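Long-range contacts in putative hydrolase (PDB 3D6L), which probably hydrolyses the thioester bond of long-chain fatty acyl-CoA molecules, working as a hexamer of hot dog fold subunits: residues C71-V76 against I83-E88; S31-A36 against A108-V113. All blocks are in the same frame, centred on the assembly; numbering follows the deposited sequence.

Interaction 1: C71-V76 against I83-E88; sequences CYSKVV and ISVEVE
Y72 and E88 open an antiparallel ladder between C71-V76 and I83-E88, each backbone N bonding to the other's O, with Y72 N to E88 O at 2.8 Å. The strand directions lie 148° apart and the axes approach to 4.4 Å. K74 and E86 form the next hydrogen-bonded pair, and V76 N reaches S84 O at 2.8 Å. Between them lie the non-hydrogen-bonded pairs S73-V87 and V75-V85.

S73, V75, V85 and V87 occupy one face. There V75 CG1, set anti to its own backbone N by a chi1 of 179°, meets I83 CG2 at 3.9 Å. V85 CG1 touches S73 CB at 3.8 Å. C71, S73 and I83 also pack on helix 26-42, which covers this side.

Y72, K74, E86 and E88 take the other face. V76 CG2 lies against E86 CB at 3.8 Å, the two side chains alongside each other and pointing the same way. The Y72 ring presents its edge to E88 O, while E88 OE2 turns away to hydrogen-bond S107 OG, outside the two segments. The arrangement is a beta hairpin, here part of the antiparallel sheet that wraps the central helix of the hot dog fold.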
loop_
_atom_site.group_PDB
_atom_site.type_symbol
_atom_site.label_atom_id
_atom_site.label_comp_id
_atom_site.label_asym_id
_atom_site.label_seq_id
_atom_site.Cartn_x
_atom_site.Cartn_y
_atom_site.Cartn_z
ATOM N N CYS A 71 -3.458 0.990 -20.918
ATOM C CA CYS A 71 -4.264 2.191 -21.025
ATOM C C CYS A 71 -3.814 2.988 -22.224
ATOM O O CYS A 71 -2.683 3.488 -22.268
ATOM C CB CYS A 71 -4.132 3.059 -19.773
ATOM S SG CYS A 71 -4.569 2.249 -18.238
ATOM N N TYR A 72 -4.723 3.103 -23.185
ATOM C CA TYR A 72 -4.509 3.863 -24.396
ATOM C C TYR A 72 -5.207 5.202 -24.283
ATOM O O TYR A 72 -6.236 5.322 -23.619
ATOM C CB TYR A 72 -5.070 3.099 -25.587
ATOM C CG TYR A 72 -4.425 1.756 -25.805
ATOM C CD1 TYR A 72 -4.891 0.616 -25.139
ATOM C CD2 TYR A 72 -3.341 1.617 -26.687
ATOM C CE1 TYR A 72 -4.296 -0.628 -25.346
ATOM C CE2 TYR A 72 -2.741 0.372 -26.906
ATOM C CZ TYR A 72 -3.224 -0.741 -26.229
ATOM O OH TYR A 72 -2.638 -1.966 -26.440
ATOM N N SER A 73 -4.653 6.202 -24.956
ATOM C CA SER A 73 -5.172 7.556 -24.883
ATOM C C SER A 73 -5.254 8.223 -26.238
ATOM O O SER A 73 -4.377 8.043 -27.089
ATOM C CB SER A 73 -4.296 8.390 -23.971
ATOM O OG SER A 73 -4.245 7.792 -22.690
ATOM N N LYS A 74 -6.330 8.980 -26.440
ATOM C CA LYS A 74 -6.415 9.886 -27.568
ATOM C C LYS A 74 -6.887 11.266 -27.115
ATOM O O LYS A 74 -7.986 11.417 -26.573
ATOM C CB LYS A 74 -7.318 9.324 -28.672
ATOM C CG LYS A 74 -7.295 10.174 -29.944
ATOM C CD LYS A 74 -7.927 9.473 -31.131
ATOM C CE LYS A 74 -8.212 10.469 -32.258
ATOM N NZ LYS A 74 -6.970 11.023 -32.889
ATOM N N VAL A 75 -6.044 12.269 -27.334
ATOM C CA VAL A 75 -6.447 13.645 -27.106
ATOM C C VAL A 75 -7.535 13.959 -28.112
ATOM O O VAL A 75 -7.333 13.894 -29.318
ATOM C CB VAL A 75 -5.282 14.631 -27.234
ATOM C CG1 VAL A 75 -5.768 16.062 -27.011
ATOM C CG2 VAL A 75 -4.189 14.277 -26.238
ATOM N N VAL A 76 -8.699 14.272 -27.577
ATOM C CA VAL A 76 -9.922 14.417 -28.334
ATOM C C VAL A 76 -10.196 15.902 -28.593
ATOM O O VAL A 76 -10.724 16.271 -29.642
ATOM C CB VAL A 76 -11.090 13.731 -27.545
ATOM C CG1 VAL A 76 -12.458 14.364 -27.837
ATOM C CG2 VAL A 76 -11.098 12.235 -27.812
ATOM N N ILE A 83 -7.685 20.227 -21.789
ATOM C CA ILE A 83 -7.323 19.101 -22.653
ATOM C C ILE A 83 -8.195 17.864 -22.382
ATOM O O ILE A 83 -8.167 17.306 -21.282
ATOM C CB ILE A 83 -5.825 18.700 -22.482
ATOM C CG1 ILE A 83 -4.906 19.926 -22.549
ATOM C CG2 ILE A 83 -5.425 17.639 -23.510
ATOM C CD1 ILE A 83 -3.530 19.721 -21.925
ATOM N N SER A 84 -8.943 17.426 -23.394
ATOM C CA SER A 84 -9.791 16.243 -23.272
ATOM C C SER A 84 -9.147 14.994 -23.842
ATOM O O SER A 84 -8.560 15.015 -24.931
ATOM C CB SER A 84 -11.137 16.471 -23.936
ATOM O OG SER A 84 -11.779 17.578 -23.335
ATOM N N VAL A 85 -9.271 13.899 -23.101
ATOM C CA VAL A 85 -8.593 12.668 -23.454
ATOM C C VAL A 85 -9.553 11.503 -23.338
ATOM O O VAL A 85 -10.190 11.318 -22.300
ATOM C CB VAL A 85 -7.348 12.425 -22.555
ATOM C CG1 VAL A 85 -6.635 11.140 -22.948
ATOM C CG2 VAL A 85 -6.375 13.603 -22.633
ATOM N N GLU A 86 -9.674 10.732 -24.412
ATOM C CA GLU A 86 -10.366 9.462 -24.334
ATOM C C GLU A 86 -9.365 8.399 -23.898
ATOM O O GLU A 86 -8.301 8.246 -24.509
ATOM C CB GLU A 86 -11.023 9.082 -25.668
ATOM C CG GLU A 86 -11.858 7.788 -25.610
ATOM C CD GLU A 86 -13.159 7.929 -24.820
ATOM O OE1 GLU A 86 -13.869 8.950 -24.986
ATOM O OE2 GLU A 86 -13.486 7.006 -24.038
ATOM N N VAL A 87 -9.706 7.676 -22.837
ATOM C CA VAL A 87 -8.853 6.610 -22.339
ATOM C C VAL A 87 -9.570 5.285 -22.502
ATOM O O VAL A 87 -10.716 5.136 -22.088
ATOM C CB VAL A 87 -8.444 6.831 -20.861
ATOM C CG1 VAL A 87 -7.564 5.686 -20.367
ATOM C CG2 VAL A 87 -7.721 8.180 -20.695
ATOM N N GLU A 88 -8.884 4.331 -23.120
ATOM C CA GLU A 88 -9.419 2.998 -23.305
ATOM C C GLU A 88 -8.517 2.018 -22.598
ATOM O O GLU A 88 -7.299 2.039 -22.778
ATOM C CB GLU A 88 -9.496 2.644 -24.791
ATOM C CG GLU A 88 -10.481 3.486 -25.582
ATOM C CD GLU A 88 -11.933 3.140 -25.289
ATOM O OE1 GLU A 88 -12.200 2.024 -24.787
ATOM O OE2 GLU A 88 -12.810 3.992 -25.566
#

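Interaction 2: S31-A36 against A108-V113; sequences SQIDLA and ALVTYV
I33 and D34 of helix segment 31-36 meet A108, V110 and Y112, alternate residues of strand segment 108-113. The helix axis passes 9.2 Å from that of the strand, a spacing filled by side chains from both.

I33 works through one methyl. CG2, anti to the backbone N and beside the carbonyl carbon, touches A108 CB at 3.7 Å and V110 CG2 at 3.8 Å, bridging two successive inward residues of the strand. The same side chain also packs on V87 and V89 of strand 82-94.

Y112 makes the polar half of the contact. With chi1 at -57° its CG stands beside the backbone N, anti to the carbonyl carbon, and the ring reaches across to the helix. Its hydroxyl donates to D34 O, OH to O 2.7 Å, arriving well off the line of the carbonyl bond (C=O...donor angle 124°) and tilted somewhat from the carbonyl plane. The D34 and Y112 side chains cross obliquely, yet carboxylate and ring planes are only 22° apart; D34 OD1 is 3.5 Å from Y112 CE2, oblique to the ring. The hydrogen bond of OD1 goes instead to T51 OG1, on strand 48-58.

D34 is therefore held at two points. D34 also packs on G26 of a second subunit. In this buried setting the tyrosine ties the helix backbone to strand 100-115 while T51 of strand 48-58 holds the carboxylate, which probably fixes the acid's orientation close to a subunit interface, the kind of place where hot dog thioesterases generally keep their active sites.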
loop_
_atom_site.group_PDB
_atom_site.type_symbol
_atom_site.label_atom_id
_atom_site.label_comp_id
_atom_site.label_asym_id
_atom_site.label_seq_id
_atom_site.Cartn_x
_atom_site.Cartn_y
_atom_site.Cartn_z
ATOM N N SER A 31 -7.637 5.011 -11.277
ATOM C CA SER A 31 -6.315 5.585 -10.989
ATOM C C SER A 31 -5.424 5.482 -12.218
ATOM O O SER A 31 -4.777 6.465 -12.614
ATOM C CB SER A 31 -5.641 4.867 -9.816
ATOM O OG SER A 31 -6.456 4.887 -8.658
ATOM N N GLN A 32 -5.397 4.286 -12.815
ATOM C CA GLN A 32 -4.677 4.051 -14.061
ATOM C C GLN A 32 -5.155 4.976 -15.179
ATOM O O GLN A 32 -4.345 5.504 -15.952
ATOM C CB GLN A 32 -4.812 2.591 -14.505
ATOM C CG GLN A 32 -4.576 1.543 -13.411
ATOM C CD GLN A 32 -3.407 1.862 -12.458
ATOM O OE1 GLN A 32 -2.291 2.187 -12.888
ATOM N NE2 GLN A 32 -3.673 1.752 -11.149
ATOM N N ILE A 33 -6.472 5.177 -15.251
ATOM C CA ILE A 33 -7.079 6.039 -16.275
ATOM C C ILE A 33 -6.639 7.484 -16.082
ATOM O O ILE A 33 -6.190 8.134 -17.033
ATOM C CB ILE A 33 -8.618 5.912 -16.282
ATOM C CG1 ILE A 33 -9.013 4.535 -16.839
ATOM C CG2 ILE A 33 -9.265 7.041 -17.080
ATOM C CD1 ILE A 33 -10.445 4.112 -16.559
ATOM N N ASP A 34 -6.742 7.971 -14.847
ATOM C CA ASP A 34 -6.360 9.334 -14.529
ATOM C C ASP A 34 -4.894 9.588 -14.876
ATOM O O ASP A 34 -4.564 10.596 -15.502
ATOM C CB ASP A 34 -6.647 9.646 -13.057
ATOM C CG ASP A 34 -6.638 11.143 -12.765
ATOM O OD1 ASP A 34 -6.591 11.948 -13.721
ATOM O OD2 ASP A 34 -6.682 11.530 -11.581
ATOM N N LEU A 35 -4.022 8.656 -14.504
ATOM C CA LEU A 35 -2.590 8.774 -14.798
ATOM C C LEU A 35 -2.236 8.663 -16.290
ATOM O O LEU A 35 -1.390 9.422 -16.785
ATOM C CB LEU A 35 -1.792 7.755 -13.985
ATOM C CG LEU A 35 -1.665 8.009 -12.482
ATOM C CD1 LEU A 35 -1.003 6.808 -11.803
ATOM C CD2 LEU A 35 -0.909 9.312 -12.174
ATOM N N ALA A 36 -2.866 7.714 -16.990
ATOM C CA ALA A 36 -2.633 7.502 -18.427
ATOM C C ALA A 36 -3.106 8.689 -19.260
ATOM O O ALA A 36 -2.431 9.089 -20.208
ATOM C CB ALA A 36 -3.309 6.236 -18.897
ATOM N N ALA A 108 -13.124 5.905 -20.658
ATOM C CA ALA A 108 -13.353 7.185 -19.980
ATOM C C ALA A 108 -12.952 8.398 -20.801
ATOM O O ALA A 108 -12.073 8.321 -21.650
ATOM C CB ALA A 108 -12.649 7.216 -18.611
ATOM N N LEU A 109 -13.612 9.515 -20.519
ATOM C CA LEU A 109 -13.282 10.811 -21.103
ATOM C C LEU A 109 -12.838 11.726 -19.969
ATOM O O LEU A 109 -13.655 12.131 -19.143
ATOM C CB LEU A 109 -14.518 11.415 -21.773
ATOM C CG LEU A 109 -14.440 12.155 -23.112
ATOM C CD1 LEU A 109 -15.688 13.043 -23.261
ATOM C CD2 LEU A 109 -13.148 12.962 -23.303
ATOM N N VAL A 110 -11.549 12.049 -19.927
ATOM C CA VAL A 110 -10.986 12.833 -18.824
ATOM C C VAL A 110 -10.561 14.206 -19.331
ATOM O O VAL A 110 -10.043 14.321 -20.444
ATOM C CB VAL A 110 -9.742 12.119 -18.177
ATOM C CG1 VAL A 110 -9.482 12.658 -16.785
ATOM C CG2 VAL A 110 -9.928 10.598 -18.120
ATOM N N THR A 111 -10.757 15.239 -18.515
ATOM C CA THR A 111 -10.320 16.585 -18.884
ATOM C C THR A 111 -9.295 17.142 -17.893
ATOM O O THR A 111 -9.446 17.013 -16.675
ATOM C CB THR A 111 -11.514 17.566 -19.075
ATOM O OG1 THR A 111 -12.512 16.954 -19.904
ATOM C CG2 THR A 111 -11.060 18.868 -19.742
ATOM N N TYR A 112 -8.255 17.754 -18.446
ATOM C CA TYR A 112 -7.146 18.300 -17.683
ATOM C C TYR A 112 -7.004 19.778 -18.005
ATOM O O TYR A 112 -7.428 20.228 -19.072
ATOM C CB TYR A 112 -5.841 17.558 -18.035
ATOM C CG TYR A 112 -5.931 16.065 -17.815
ATOM C CD1 TYR A 112 -6.385 15.213 -18.824
ATOM C CD2 TYR A 112 -5.585 15.506 -16.585
ATOM C CE1 TYR A 112 -6.484 13.832 -18.614
ATOM C CE2 TYR A 112 -5.681 14.136 -16.360
ATOM C CZ TYR A 112 -6.129 13.301 -17.373
ATOM O OH TYR A 112 -6.229 11.947 -17.133
ATOM N N VAL A 113 -6.429 20.535 -17.078
ATOM C CA VAL A 113 -6.062 21.911 -17.357
ATOM C C VAL A 113 -4.537 21.984 -17.399
ATOM O O VAL A 113 -3.856 21.361 -16.587
ATOM C CB VAL A 113 -6.674 22.907 -16.331
ATOM C CG1 VAL A 113 -6.131 22.664 -14.925
ATOM C CG2 VAL A 113 -6.419 24.346 -16.749
#

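In the fold
Strand 82-94 joins the two contacts: it pairs with strand 68-78 in interaction 1 and, along its other edge, with strand 100-115 of interaction 2. V87 N lies 2.7 Å from A108 O and I83 N 2.7 Å from Y112 O, probable hydrogen bonds that carry the sheet from one contact to the next. The centres of the two interactions are about 8 Å apart. Helix 26-42 spans both, with a weak hydrogen bond from S73 OG to A36 O. Along the chain, interaction 1 sits inside the loop that interaction 2 closes. Other subunits of the hexamer reach S31, D34 and L35 but none touches 71-76 or 83-88, so interaction 2 is the one that borders a subunit interface.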